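Local coordinates for protein UDP-glucose:anthocyanidin 3-O-glucosyltransferase (Clitoria ternatea, PDB 4REL) that is a plant glycosyltransferase of the GT-B clan, a two-domain fold in which each domain is built around its own parallel beta-sheet, at residues A[131-136]-A[201-206]; A[168-173]-A[217-222]; A[280-285]-A[306-311]; A[327-332]-A[349-354]; A[381-386]-A[396-401]. All blocks are in the same frame, centred on the assembly; numbering follows the deposited sequence.

Contact 1 (A[131-136]-A[201-206]); sequences WIAFWP and VVLPQA
The backbone N of Trp131 donates to a water at 2.9 Å, and the same water donates to Gln205 O, also at 2.9 Å, so that one solvent molecule ties the start of strand 131-135 to the turn at 203-205. Beyond this bridge the contact is apolar. With CG anti to the backbone N (chi1 -171°), the indole of Trp131 lies against residues 202-206. Its six-membered ring does the touching: CE3 meets Ala206 CB at 3.6 Å, and CH2 meets Val202 CG1 at 3.6 Å, the valine crossing the tryptophan at about a right angle. The pyrrole NE1, at the other end, is hydrogen-bonded to Ser120 OG, which fixes the rotation of the indole. Alanine suits position 206 because its single methyl already lies 3.3 Å from Trp131 O, where there is little space for a larger side chain. Two residues on, Ala133 CB receives the methyl CD2 of Leu203 at 3.8 Å. Gln205 adds a side-chain bond to the turn, its NE2 reaching back to Val201 O at 3.0 Å and nearly straight (174°). Backbone bonds from Trp131 to Lys207 and from Ala133 to Ala208 and Val210 continue the contact into strand 208-211. This is the layered packing of a Rossmann-like alpha/beta domain: side chains of the helix-to-strand connection cover one face of a central parallel strand and lead into its neighbour.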
# COMPACT_ATOMS: atom_id res chain seq x y z
N TRP A 131 -15.74 -5.31 -15.14
CA TRP A 131 -14.55 -5.57 -14.36
C TRP A 131 -14.07 -4.26 -13.73
O TRP A 131 -13.77 -3.29 -14.43
CB TRP A 131 -13.44 -6.13 -15.26
CG TRP A 131 -12.23 -6.63 -14.50
CD1 TRP A 131 -12.17 -7.69 -13.65
CD2 TRP A 131 -10.90 -6.08 -14.56
NE1 TRP A 131 -10.88 -7.84 -13.17
CE2 TRP A 131 -10.09 -6.87 -13.72
CE3 TRP A 131 -10.32 -5.01 -15.26
CZ2 TRP A 131 -8.72 -6.61 -13.54
CZ3 TRP A 131 -8.96 -4.76 -15.08
CH2 TRP A 131 -8.18 -5.56 -14.23
N ILE A 132 -14.03 -4.25 -12.41
CA ILE A 132 -13.64 -3.06 -11.66
C ILE A 132 -12.28 -3.35 -11.04
O ILE A 132 -12.14 -4.28 -10.25
CB ILE A 132 -14.66 -2.73 -10.57
CG1 ILE A 132 -16.02 -2.41 -11.21
CG2 ILE A 132 -14.17 -1.58 -9.71
CD1 ILE A 132 -17.15 -2.20 -10.22
N ALA A 133 -11.28 -2.56 -11.41
CA ALA A 133 -9.92 -2.78 -10.92
C ALA A 133 -9.65 -1.93 -9.68
O ALA A 133 -9.99 -0.73 -9.65
CB ALA A 133 -8.89 -2.50 -12.01
N PHE A 134 -9.04 -2.54 -8.67
CA PHE A 134 -8.75 -1.86 -7.40
C PHE A 134 -7.25 -1.63 -7.33
O PHE A 134 -6.45 -2.53 -7.64
CB PHE A 134 -9.23 -2.74 -6.23
CG PHE A 134 -8.96 -2.16 -4.86
CD1 PHE A 134 -9.61 -1.02 -4.42
CD2 PHE A 134 -8.07 -2.80 -3.98
CE1 PHE A 134 -9.38 -0.50 -3.15
CE2 PHE A 134 -7.83 -2.29 -2.70
CZ PHE A 134 -8.49 -1.13 -2.29
N TRP A 135 -6.85 -0.42 -6.92
CA TRP A 135 -5.45 -0.01 -6.89
C TRP A 135 -5.01 0.42 -5.49
O TRP A 135 -5.22 1.58 -5.10
CB TRP A 135 -5.24 1.15 -7.86
CG TRP A 135 -3.80 1.50 -8.08
CD1 TRP A 135 -3.10 2.52 -7.50
CD2 TRP A 135 -2.88 0.82 -8.94
NE1 TRP A 135 -1.80 2.51 -7.95
CE2 TRP A 135 -1.65 1.48 -8.84
CE3 TRP A 135 -2.99 -0.28 -9.80
CZ2 TRP A 135 -0.52 1.08 -9.57
CZ3 TRP A 135 -1.88 -0.69 -10.51
CH2 TRP A 135 -0.65 -0.01 -10.39
N PRO A 136 -4.42 -0.51 -4.72
CA PRO A 136 -4.02 -0.17 -3.35
C PRO A 136 -2.54 0.23 -3.26
O PRO A 136 -1.97 0.25 -2.18
CB PRO A 136 -4.26 -1.48 -2.61
CG PRO A 136 -3.87 -2.52 -3.63
CD PRO A 136 -4.40 -1.96 -4.96
N VAL A 201 -2.38 -1.90 -20.99
CA VAL A 201 -3.37 -2.44 -21.91
C VAL A 201 -4.58 -2.97 -21.14
O VAL A 201 -5.72 -2.89 -21.60
CB VAL A 201 -2.76 -3.56 -22.76
CG1 VAL A 201 -3.84 -4.27 -23.57
CG2 VAL A 201 -1.72 -2.99 -23.70
N VAL A 202 -4.32 -3.51 -19.95
CA VAL A 202 -5.38 -4.10 -19.13
C VAL A 202 -6.34 -3.06 -18.53
O VAL A 202 -7.56 -3.19 -18.66
CB VAL A 202 -4.79 -4.99 -18.01
CG1 VAL A 202 -5.86 -5.34 -16.95
CG2 VAL A 202 -4.20 -6.27 -18.60
N LEU A 203 -5.80 -2.03 -17.89
CA LEU A 203 -6.62 -1.08 -17.13
C LEU A 203 -7.71 -0.31 -17.92
O LEU A 203 -8.79 -0.05 -17.37
CB LEU A 203 -5.75 -0.12 -16.32
CG LEU A 203 -4.97 -0.77 -15.18
CD1 LEU A 203 -4.02 0.23 -14.55
CD2 LEU A 203 -5.94 -1.31 -14.13
N PRO A 204 -7.44 0.08 -19.19
CA PRO A 204 -8.52 0.75 -19.91
C PRO A 204 -9.73 -0.15 -20.20
O PRO A 204 -10.79 0.35 -20.62
CB PRO A 204 -7.84 1.18 -21.22
CG PRO A 204 -6.41 1.36 -20.84
CD PRO A 204 -6.15 0.21 -19.90
N GLN A 205 -9.59 -1.45 -19.99
CA GLN A 205 -10.70 -2.36 -20.24
C GLN A 205 -11.61 -2.47 -19.01
O GLN A 205 -12.67 -3.08 -19.08
CB GLN A 205 -10.17 -3.74 -20.65
CG GLN A 205 -9.29 -3.68 -21.90
CD GLN A 205 -8.77 -5.03 -22.32
OE1 GLN A 205 -9.55 -5.93 -22.69
NE2 GLN A 205 -7.45 -5.20 -22.29
N ALA A 206 -11.18 -1.88 -17.90
CA ALA A 206 -11.97 -1.88 -16.68
C ALA A 206 -13.14 -0.91 -16.78
O ALA A 206 -12.98 0.21 -17.28
CB ALA A 206 -11.11 -1.55 -15.48
O HOH W 1 -15.02 -4.28 -17.78

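Contact 2 (A[168-173]-A[217-222]); sequences PGLSKL and LDPPLF
Leu170 is the wedge of this contact, its two methyls serving different partners. It meets Pro219 at about a right angle, CD2 resting 4.0 Å from Pro219 CG, and it runs obliquely to Phe222, where CD1 lies 3.7 Å from ring atom CD1. CG of Phe222 is anti to its backbone N (chi1 157°), while Leu170 carries its CG anti to its own carbonyl carbon. Next to the wedge the two backbones close in. Gly169, with a positive phi of 82°, has no side chain to hold them apart, and its CA sits 3.7 Å from Leu221 CB; its O lies 3.5 Å from Pro219 CB. Pro168 O approaches Phe222 CA at 3.5 Å, a CA-H...O contact with an angle of 125° at the hydrogen. Pro220 opens helix 220-229, where a backbone N-H would have no acceptor in a preceding turn, so a proline costs no helix bond; Pro219 precedes it at the N-cap position. Just before them, the carboxylate of Asp218 is engaged by Ser139 and Tyr235. The loop 168-173 is thus laid over the start of the helix by shape and by burial of apolar surface, with no conventional hydrogen bond between them, only a bent and weak CA-H...O contact.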
# COMPACT_ATOMS: atom_id res chain seq x y z
N PRO A 168 2.49 13.74 -17.31
CA PRO A 168 1.81 14.95 -16.83
C PRO A 168 1.59 14.94 -15.32
O PRO A 168 1.12 13.94 -14.75
CB PRO A 168 0.47 14.92 -17.59
CG PRO A 168 0.82 14.20 -18.87
CD PRO A 168 1.77 13.11 -18.43
N GLY A 169 1.97 16.04 -14.67
CA GLY A 169 1.80 16.20 -13.24
C GLY A 169 2.89 15.54 -12.41
O GLY A 169 2.95 15.74 -11.19
N LEU A 170 3.74 14.76 -13.06
CA LEU A 170 4.72 13.95 -12.33
C LEU A 170 6.14 14.21 -12.80
O LEU A 170 6.99 13.32 -12.78
CB LEU A 170 4.38 12.45 -12.46
CG LEU A 170 3.05 12.03 -11.83
CD1 LEU A 170 2.78 10.56 -12.11
CD2 LEU A 170 3.04 12.32 -10.34
N SER A 171 6.41 15.45 -13.19
CA SER A 171 7.74 15.84 -13.67
C SER A 171 8.81 15.79 -12.57
O SER A 171 10.00 15.81 -12.86
CB SER A 171 7.70 17.24 -14.31
OG SER A 171 7.42 18.25 -13.36
N LYS A 172 8.40 15.72 -11.30
CA LYS A 172 9.38 15.56 -10.23
C LYS A 172 9.94 14.14 -10.14
O LYS A 172 10.99 13.93 -9.54
CB LYS A 172 8.80 15.98 -8.88
CG LYS A 172 8.65 17.49 -8.70
CD LYS A 172 10.00 18.19 -8.73
CE LYS A 172 9.85 19.71 -8.62
NZ LYS A 172 11.18 20.42 -8.65
N LEU A 173 9.24 13.15 -10.72
CA LEU A 173 9.73 11.78 -10.70
C LEU A 173 11.01 11.68 -11.53
O LEU A 173 11.15 12.36 -12.55
CB LEU A 173 8.69 10.79 -11.25
CG LEU A 173 7.37 10.65 -10.49
CD1 LEU A 173 6.55 9.53 -11.08
CD2 LEU A 173 7.68 10.33 -9.03
N LEU A 217 -4.96 14.84 -2.84
CA LEU A 217 -3.52 14.81 -2.61
C LEU A 217 -2.70 14.51 -3.86
O LEU A 217 -1.49 14.72 -3.88
CB LEU A 217 -3.16 13.78 -1.53
CG LEU A 217 -3.31 14.17 -0.07
CD1 LEU A 217 -2.64 13.11 0.81
CD2 LEU A 217 -2.70 15.53 0.18
N ASP A 218 -3.34 13.97 -4.89
CA ASP A 218 -2.64 13.66 -6.13
C ASP A 218 -2.54 14.92 -6.98
O ASP A 218 -3.41 15.78 -6.92
CB ASP A 218 -3.37 12.55 -6.91
CG ASP A 218 -3.10 11.16 -6.36
OD1 ASP A 218 -2.15 11.00 -5.56
OD2 ASP A 218 -3.85 10.22 -6.73
N PRO A 219 -1.46 15.03 -7.78
CA PRO A 219 -1.36 16.20 -8.65
C PRO A 219 -2.53 16.23 -9.62
O PRO A 219 -2.82 15.20 -10.24
CB PRO A 219 -0.06 15.95 -9.41
CG PRO A 219 0.74 15.04 -8.50
CD PRO A 219 -0.28 14.16 -7.86
N PRO A 220 -3.24 17.37 -9.71
CA PRO A 220 -4.44 17.46 -10.55
C PRO A 220 -4.19 17.06 -12.01
O PRO A 220 -5.08 16.47 -12.63
CB PRO A 220 -4.83 18.94 -10.44
CG PRO A 220 -4.28 19.37 -9.12
CD PRO A 220 -3.01 18.59 -8.91
N LEU A 221 -3.02 17.38 -12.55
CA LEU A 221 -2.69 16.97 -13.92
C LEU A 221 -2.53 15.46 -14.07
O LEU A 221 -2.90 14.89 -15.09
CB LEU A 221 -1.42 17.67 -14.42
CG LEU A 221 -1.65 18.89 -15.30
CD1 LEU A 221 -2.43 19.96 -14.56
CD2 LEU A 221 -0.31 19.44 -15.80
N PHE A 222 -1.95 14.82 -13.05
CA PHE A 222 -1.89 13.37 -13.05
C PHE A 222 -3.31 12.79 -13.06
O PHE A 222 -3.59 11.83 -13.78
CB PHE A 222 -1.10 12.84 -11.84
CG PHE A 222 -1.46 11.43 -11.47
CD1 PHE A 222 -0.92 10.35 -12.16
CD2 PHE A 222 -2.34 11.17 -10.42
CE1 PHE A 222 -1.27 9.04 -11.82
CE2 PHE A 222 -2.69 9.87 -10.08
CZ PHE A 222 -2.15 8.81 -10.78

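Contact 3 (A[280-285]-A[306-311]); sequences QEVVAV and SILPKG
Val282 offers the knob and Ile307 and Leu308 the notch in this piece of the C-terminal Rossmann-like domain, where helix 279-292, the crossover between parallel strands 266-270 and 296-299, meets the loop that follows the second strand. The methyl CG1 of Val282 fits between two tips, 3.9 Å from Ile307 CD1 and 3.9 Å from Leu308 CD2. In return, Ile307 CD1 settles over the fork of the valine, 3.7 Å from Val282 CB and 4.0 Å from Val282 CG2. Both loop side chains cross Val282 at about a right angle. Ile307 has its CG1 between the backbone N and the carbonyl carbon (chi1 67°), the crowded position. Leu308 starts away from the helix, and its end turns back to join Val282 beside Trp298 of strand 296-299. Beta-branched valines suit the helix face here, because their short, stiff forks give a surface with fixed bumps. Pro309, a rigid ring in an extended loop, adds a further apolar contact: its CG lies 4.2 Å from Val283 CG1, and the ring also touches Ala286 one turn on. The other branch of Val283 turns to the loop backbone, with methyl CG2 packed 3.5 Å from Ile307 O.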
# COMPACT_ATOMS: atom_id res chain seq x y z
N GLN A 280 23.68 -4.52 7.32
CA GLN A 280 24.49 -3.34 7.59
C GLN A 280 23.63 -2.08 7.76
O GLN A 280 24.00 -1.16 8.49
CB GLN A 280 25.56 -3.14 6.51
CG GLN A 280 25.04 -2.94 5.09
CD GLN A 280 24.92 -4.23 4.30
OE1 GLN A 280 24.63 -5.29 4.86
NE2 GLN A 280 25.16 -4.15 3.00
N GLU A 281 22.47 -2.04 7.11
CA GLU A 281 21.57 -0.91 7.30
C GLU A 281 20.80 -1.00 8.60
O GLU A 281 20.48 0.03 9.22
CB GLU A 281 20.62 -0.74 6.11
CG GLU A 281 21.28 -0.06 4.95
CD GLU A 281 20.36 0.19 3.80
OE1 GLU A 281 20.51 -0.49 2.77
OE2 GLU A 281 19.49 1.08 3.91
N VAL A 282 20.50 -2.22 9.04
CA VAL A 282 19.89 -2.41 10.35
C VAL A 282 20.85 -1.89 11.42
O VAL A 282 20.45 -1.15 12.33
CB VAL A 282 19.55 -3.88 10.63
CG1 VAL A 282 18.96 -4.02 12.03
CG2 VAL A 282 18.58 -4.40 9.59
N VAL A 283 22.12 -2.26 11.30
CA VAL A 283 23.14 -1.76 12.22
C VAL A 283 23.23 -0.23 12.17
O VAL A 283 23.29 0.42 13.20
CB VAL A 283 24.53 -2.35 11.91
CG1 VAL A 283 25.60 -1.64 12.74
CG2 VAL A 283 24.54 -3.84 12.18
N ALA A 284 23.22 0.32 10.96
CA ALA A 284 23.28 1.77 10.78
C ALA A 284 22.11 2.48 11.44
O ALA A 284 22.28 3.54 12.06
CB ALA A 284 23.35 2.14 9.30
N VAL A 285 20.92 1.91 11.30
CA VAL A 285 19.73 2.48 11.93
C VAL A 285 19.90 2.50 13.45
O VAL A 285 19.67 3.53 14.09
CB VAL A 285 18.46 1.71 11.53
CG1 VAL A 285 17.28 2.07 12.45
CG2 VAL A 285 18.12 1.99 10.06
N SER A 306 19.36 -10.21 16.77
CA SER A 306 20.71 -10.75 16.92
C SER A 306 21.77 -9.95 16.16
O SER A 306 22.96 -10.10 16.42
CB SER A 306 20.77 -12.22 16.50
OG SER A 306 20.32 -12.40 15.17
N ILE A 307 21.35 -9.11 15.22
CA ILE A 307 22.34 -8.35 14.46
C ILE A 307 22.47 -6.90 14.93
O ILE A 307 23.37 -6.18 14.48
CB ILE A 307 22.09 -8.41 12.95
CG1 ILE A 307 20.80 -7.68 12.59
CG2 ILE A 307 22.06 -9.87 12.46
CD1 ILE A 307 20.65 -7.42 11.11
N LEU A 308 21.60 -6.47 15.83
CA LEU A 308 21.74 -5.16 16.46
C LEU A 308 23.07 -5.12 17.20
O LEU A 308 23.52 -6.15 17.71
CB LEU A 308 20.61 -4.93 17.46
CG LEU A 308 19.21 -4.81 16.87
CD1 LEU A 308 18.18 -4.66 17.99
CD2 LEU A 308 19.13 -3.62 15.92
N PRO A 309 23.71 -3.93 17.27
CA PRO A 309 24.97 -3.77 18.00
C PRO A 309 24.83 -4.31 19.42
O PRO A 309 23.77 -4.15 20.03
CB PRO A 309 25.15 -2.24 18.03
CG PRO A 309 24.48 -1.77 16.79
CD PRO A 309 23.27 -2.68 16.64
N LYS A 310 25.87 -4.97 19.93
CA LYS A 310 25.84 -5.47 21.30
C LYS A 310 25.58 -4.32 22.28
O LYS A 310 26.24 -3.29 22.23
CB LYS A 310 27.15 -6.17 21.65
CG LYS A 310 27.15 -6.73 23.07
CD LYS A 310 28.43 -7.48 23.41
CE LYS A 310 28.29 -8.15 24.77
NZ LYS A 310 29.57 -8.76 25.24
N GLY A 311 24.59 -4.51 23.16
CA GLY A 311 24.27 -3.52 24.17
C GLY A 311 23.40 -2.36 23.71
O GLY A 311 23.01 -1.52 24.53

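Contact 4 (A[327-332]-A[349-354]); sequences PQSHVL and VMESVS
Glu351 receives two hydrogen bonds from the neighbouring helix, one on each carboxylate oxygen. Gln328 NE2 donates to Glu351 OE1 at 2.8 Å with an angle of 169° at the hydrogen. The acceptor lies in the amide plane, whereas NE2 comes from above the carboxylate plane; the two planes are 85° apart. Ser329 OG donates to Glu351 OE2 at 3.1 Å, well out of the carboxylate plane. Asn347, a turn earlier, also bonds OE2. The extended chain of Gln328, with CG anti to the backbone N, carries the amide across, while its OE1 is bonded to the hydroxyl of Tyr268. Van der Waals packing lies beside these bonds: Leu332 CD1 is 3.6 Å from Glu351 CB, the two side chains at about a right angle, and it makes a backbone contact with Ser352 N at 3.9 Å. Small Ser352 fits close beside the leucine and turns its hydroxyl to Val357 O. The axes of segments 328-332 and 349-354 approach to 9.6 Å, 29° from parallel, and Gln328, Leu332 and Ser352 all rest on Phe340 of strand 337-342. The helices flank a strand of the C-terminal Rossmann-like domain, within the PSPG box that is the sequence signature of plant family 1 glycosyltransferases.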
# COMPACT_ATOMS: atom_id res chain seq x y z
N PRO A 327 0.74 -1.17 17.49
CA PRO A 327 -0.53 -0.77 16.86
C PRO A 327 -0.26 0.49 16.03
O PRO A 327 -0.42 1.61 16.52
CB PRO A 327 -1.43 -0.48 18.05
CG PRO A 327 -0.50 -0.05 19.15
CD PRO A 327 0.79 -0.81 18.92
N GLN A 328 0.15 0.31 14.77
CA GLN A 328 0.72 1.42 14.01
C GLN A 328 -0.25 2.58 13.80
O GLN A 328 0.15 3.73 13.91
CB GLN A 328 1.28 0.93 12.67
CG GLN A 328 1.90 2.05 11.83
CD GLN A 328 2.60 1.53 10.60
OE1 GLN A 328 3.74 1.09 10.67
NE2 GLN A 328 1.92 1.59 9.47
N SER A 329 -1.53 2.26 13.54
CA SER A 329 -2.56 3.28 13.37
C SER A 329 -2.60 4.20 14.57
O SER A 329 -2.64 5.43 14.43
CB SER A 329 -3.94 2.62 13.22
OG SER A 329 -4.00 1.82 12.06
N HIS A 330 -2.57 3.60 15.76
CA HIS A 330 -2.62 4.36 16.99
C HIS A 330 -1.30 5.08 17.25
O HIS A 330 -1.29 6.19 17.77
CB HIS A 330 -2.95 3.46 18.17
CG HIS A 330 -4.40 3.07 18.24
ND1 HIS A 330 -4.94 2.07 17.46
CD2 HIS A 330 -5.42 3.56 18.99
CE1 HIS A 330 -6.23 1.96 17.73
NE2 HIS A 330 -6.54 2.85 18.65
N VAL A 331 -0.19 4.43 16.89
CA VAL A 331 1.12 5.07 17.06
C VAL A 331 1.25 6.30 16.17
O VAL A 331 1.64 7.37 16.64
CB VAL A 331 2.29 4.10 16.83
CG1 VAL A 331 3.63 4.85 16.77
CG2 VAL A 331 2.32 3.03 17.92
N LEU A 332 0.88 6.16 14.91
CA LEU A 332 0.98 7.28 13.98
C LEU A 332 -0.00 8.40 14.30
O LEU A 332 0.22 9.56 13.95
CB LEU A 332 0.86 6.81 12.52
CG LEU A 332 2.13 6.16 11.95
CD1 LEU A 332 1.88 5.56 10.57
CD2 LEU A 332 3.27 7.19 11.88
N VAL A 349 2.33 5.01 4.31
CA VAL A 349 2.31 6.40 3.87
C VAL A 349 0.94 7.03 4.10
O VAL A 349 0.84 8.16 4.59
CB VAL A 349 2.69 6.53 2.39
CG1 VAL A 349 2.55 7.98 1.93
CG2 VAL A 349 4.11 6.02 2.15
N MET A 350 -0.11 6.30 3.73
CA MET A 350 -1.48 6.76 3.93
C MET A 350 -1.71 7.14 5.39
O MET A 350 -2.26 8.21 5.68
CB MET A 350 -2.47 5.66 3.50
CG MET A 350 -3.93 6.06 3.57
SD MET A 350 -4.69 5.98 5.22
CE MET A 350 -4.95 4.22 5.43
N GLU A 351 -1.28 6.27 6.30
CA GLU A 351 -1.47 6.50 7.73
C GLU A 351 -0.64 7.69 8.19
O GLU A 351 -1.07 8.49 9.02
CB GLU A 351 -1.10 5.25 8.54
CG GLU A 351 -2.13 4.12 8.43
CD GLU A 351 -1.76 2.87 9.20
OE1 GLU A 351 -0.63 2.79 9.74
OE2 GLU A 351 -2.59 1.95 9.27
N SER A 352 0.56 7.82 7.64
CA SER A 352 1.42 8.93 8.06
C SER A 352 0.84 10.28 7.64
O SER A 352 0.74 11.21 8.45
CB SER A 352 2.83 8.75 7.50
OG SER A 352 3.77 9.42 8.32
N VAL A 353 0.44 10.40 6.38
CA VAL A 353 -0.03 11.70 5.91
C VAL A 353 -1.38 12.07 6.51
O VAL A 353 -1.67 13.24 6.73
CB VAL A 353 -0.07 11.83 4.36
CG1 VAL A 353 1.34 11.63 3.77
CG2 VAL A 353 -1.05 10.84 3.75
N SER A 354 -2.21 11.07 6.79
CA SER A 354 -3.52 11.36 7.36
C SER A 354 -3.40 11.82 8.81
O SER A 354 -4.32 12.42 9.36
CB SER A 354 -4.48 10.17 7.23
OG SER A 354 -3.99 9.04 7.91

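Contact 5 (A[381-386]-A[396-401]); sequences VGVIVE and VKSLNL
Ser398 OG faces the end of strand 382-384, accepting a weak hydrogen bond from Glu386 N at 3.4 Å. Its surroundings are otherwise aliphatic: Val385 CG2 is 3.8 Å from Ser398 OG, and Val383 CG2 lies slightly farther off. A serine is small enough to let the helix come near the strand end, yet still offers an acceptor to a backbone N-H. One turn along, Leu401 CD2 meets Val383 CG1 at 3.9 Å and extends the apolar seam. On the outer side, Glu386, with CG anti to its backbone N (chi1 -178°) and the chain extended, carries its carboxylate to Lys397. There OE2 lies 3.3 Å from Lys397 CD and, as a long salt bridge, 3.8 Å from Lys397 NZ, so the carboxylate packs against methylenes as much as it pairs with the ammonium.

Around this shell, the serine hydroxyl has a second weak bond, to Gly394 O in the preceding turn. Backbone bonds from Val383 and Val385 to strand 359-361 hold the strand at the edge of the sheet, and Ile411 of helix 409-425 packs on Val383. With its polar links weak or long, the contact combines a small apolar patch of Val383 and Leu401, close packing round the Ser398 hydroxyl and a carboxylate lying against lysine methylenes.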
# COMPACT_ATOMS: atom_id res chain seq x y z
N VAL A 381 6.62 16.66 2.49
CA VAL A 381 6.28 16.31 3.88
C VAL A 381 7.31 15.35 4.44
O VAL A 381 7.06 14.64 5.41
CB VAL A 381 4.87 15.71 4.03
CG1 VAL A 381 3.79 16.76 3.74
CG2 VAL A 381 4.67 14.47 3.14
N GLY A 382 8.48 15.34 3.82
CA GLY A 382 9.54 14.46 4.28
C GLY A 382 10.77 14.53 3.41
O GLY A 382 10.83 15.34 2.48
N VAL A 383 11.76 13.70 3.73
CA VAL A 383 13.00 13.62 2.96
C VAL A 383 13.34 12.17 2.68
O VAL A 383 12.98 11.27 3.44
CB VAL A 383 14.20 14.29 3.69
CG1 VAL A 383 13.99 15.80 3.80
CG2 VAL A 383 14.43 13.68 5.05
N ILE A 384 14.01 11.94 1.56
CA ILE A 384 14.63 10.65 1.34
C ILE A 384 15.92 10.69 2.14
O ILE A 384 16.63 11.70 2.11
CB ILE A 384 14.91 10.41 -0.15
CG1 ILE A 384 13.58 10.33 -0.91
CG2 ILE A 384 15.77 9.16 -0.33
CD1 ILE A 384 13.73 10.36 -2.45
N VAL A 385 16.22 9.62 2.88
CA VAL A 385 17.30 9.66 3.85
C VAL A 385 18.57 10.08 3.14
O VAL A 385 18.79 9.72 1.98
CB VAL A 385 17.46 8.32 4.62
CG1 VAL A 385 18.04 7.23 3.71
CG2 VAL A 385 18.32 8.51 5.87
N GLU A 386 19.36 10.91 3.81
CA GLU A 386 20.58 11.44 3.22
C GLU A 386 21.50 10.27 2.95
O GLU A 386 21.84 9.52 3.87
CB GLU A 386 21.23 12.45 4.16
CG GLU A 386 22.49 13.10 3.60
CD GLU A 386 23.07 14.15 4.54
OE1 GLU A 386 22.29 15.00 5.04
OE2 GLU A 386 24.29 14.12 4.79
N VAL A 396 21.29 10.32 11.15
CA VAL A 396 21.31 11.28 12.25
C VAL A 396 20.95 12.67 11.73
O VAL A 396 20.18 13.39 12.34
CB VAL A 396 22.68 11.32 12.97
CG1 VAL A 396 22.81 12.57 13.85
CG2 VAL A 396 22.88 10.08 13.82
N LYS A 397 21.53 13.04 10.58
CA LYS A 397 21.23 14.35 9.99
C LYS A 397 19.75 14.47 9.63
O LYS A 397 19.15 15.50 9.92
CB LYS A 397 22.13 14.64 8.79
CG LYS A 397 23.59 14.89 9.18
CD LYS A 397 24.49 15.09 7.97
CE LYS A 397 25.95 15.22 8.39
NZ LYS A 397 26.86 15.49 7.24
N SER A 398 19.17 13.43 9.05
CA SER A 398 17.75 13.47 8.68
C SER A 398 16.86 13.57 9.91
O SER A 398 15.85 14.29 9.90
CB SER A 398 17.36 12.26 7.83
OG SER A 398 18.06 12.28 6.59
N LEU A 399 17.22 12.85 10.96
CA LEU A 399 16.46 12.88 12.21
C LEU A 399 16.48 14.28 12.80
O LEU A 399 15.45 14.79 13.23
CB LEU A 399 17.01 11.87 13.22
CG LEU A 399 16.71 10.39 12.94
CD1 LEU A 399 17.60 9.48 13.77
CD2 LEU A 399 15.26 10.12 13.26
N ASN A 400 17.65 14.92 12.80
CA ASN A 400 17.73 16.27 13.34
C ASN A 400 16.94 17.29 12.53
O ASN A 400 16.27 18.15 13.09
CB ASN A 400 19.19 16.72 13.48
CG ASN A 400 19.81 16.23 14.77
OD1 ASN A 400 19.68 16.87 15.82
ND2 ASN A 400 20.51 15.11 14.70
N LEU A 401 17.04 17.17 11.21
CA LEU A 401 16.36 18.07 10.30
C LEU A 401 14.87 18.11 10.59
O LEU A 401 14.30 19.19 10.81
CB LEU A 401 16.60 17.66 8.85
CG LEU A 401 15.79 18.43 7.80
CD1 LEU A 401 16.21 19.89 7.82
CD2 LEU A 401 16.00 17.84 6.43

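How the contacts relate
Contact 1 belongs to the N-terminal parallel sheet, contacts 3, 4 and 5 to the C-terminal one, and contact 2 lies where the two domains meet. Contact 2 touches contact 4 through Leu217 CD1 and Val353 CG2, 4.0 Å apart, an apolar link between the domains. Contacts 4 and 5 are neighbours, with centres about 18 Å apart, whereas contacts 1 and 3, with centres about 42 Å apart, lie on opposite sides of the chain's centre. The bound 3,5,7-trihydroxy-2-(4-hydroxyphenyl)-4H-chromen-4-one is about 11 Å from the side chain of Leu203 in contact 1 and about 12 Å from that of Phe222 in contact 2; neither residue is among those lining its pocket.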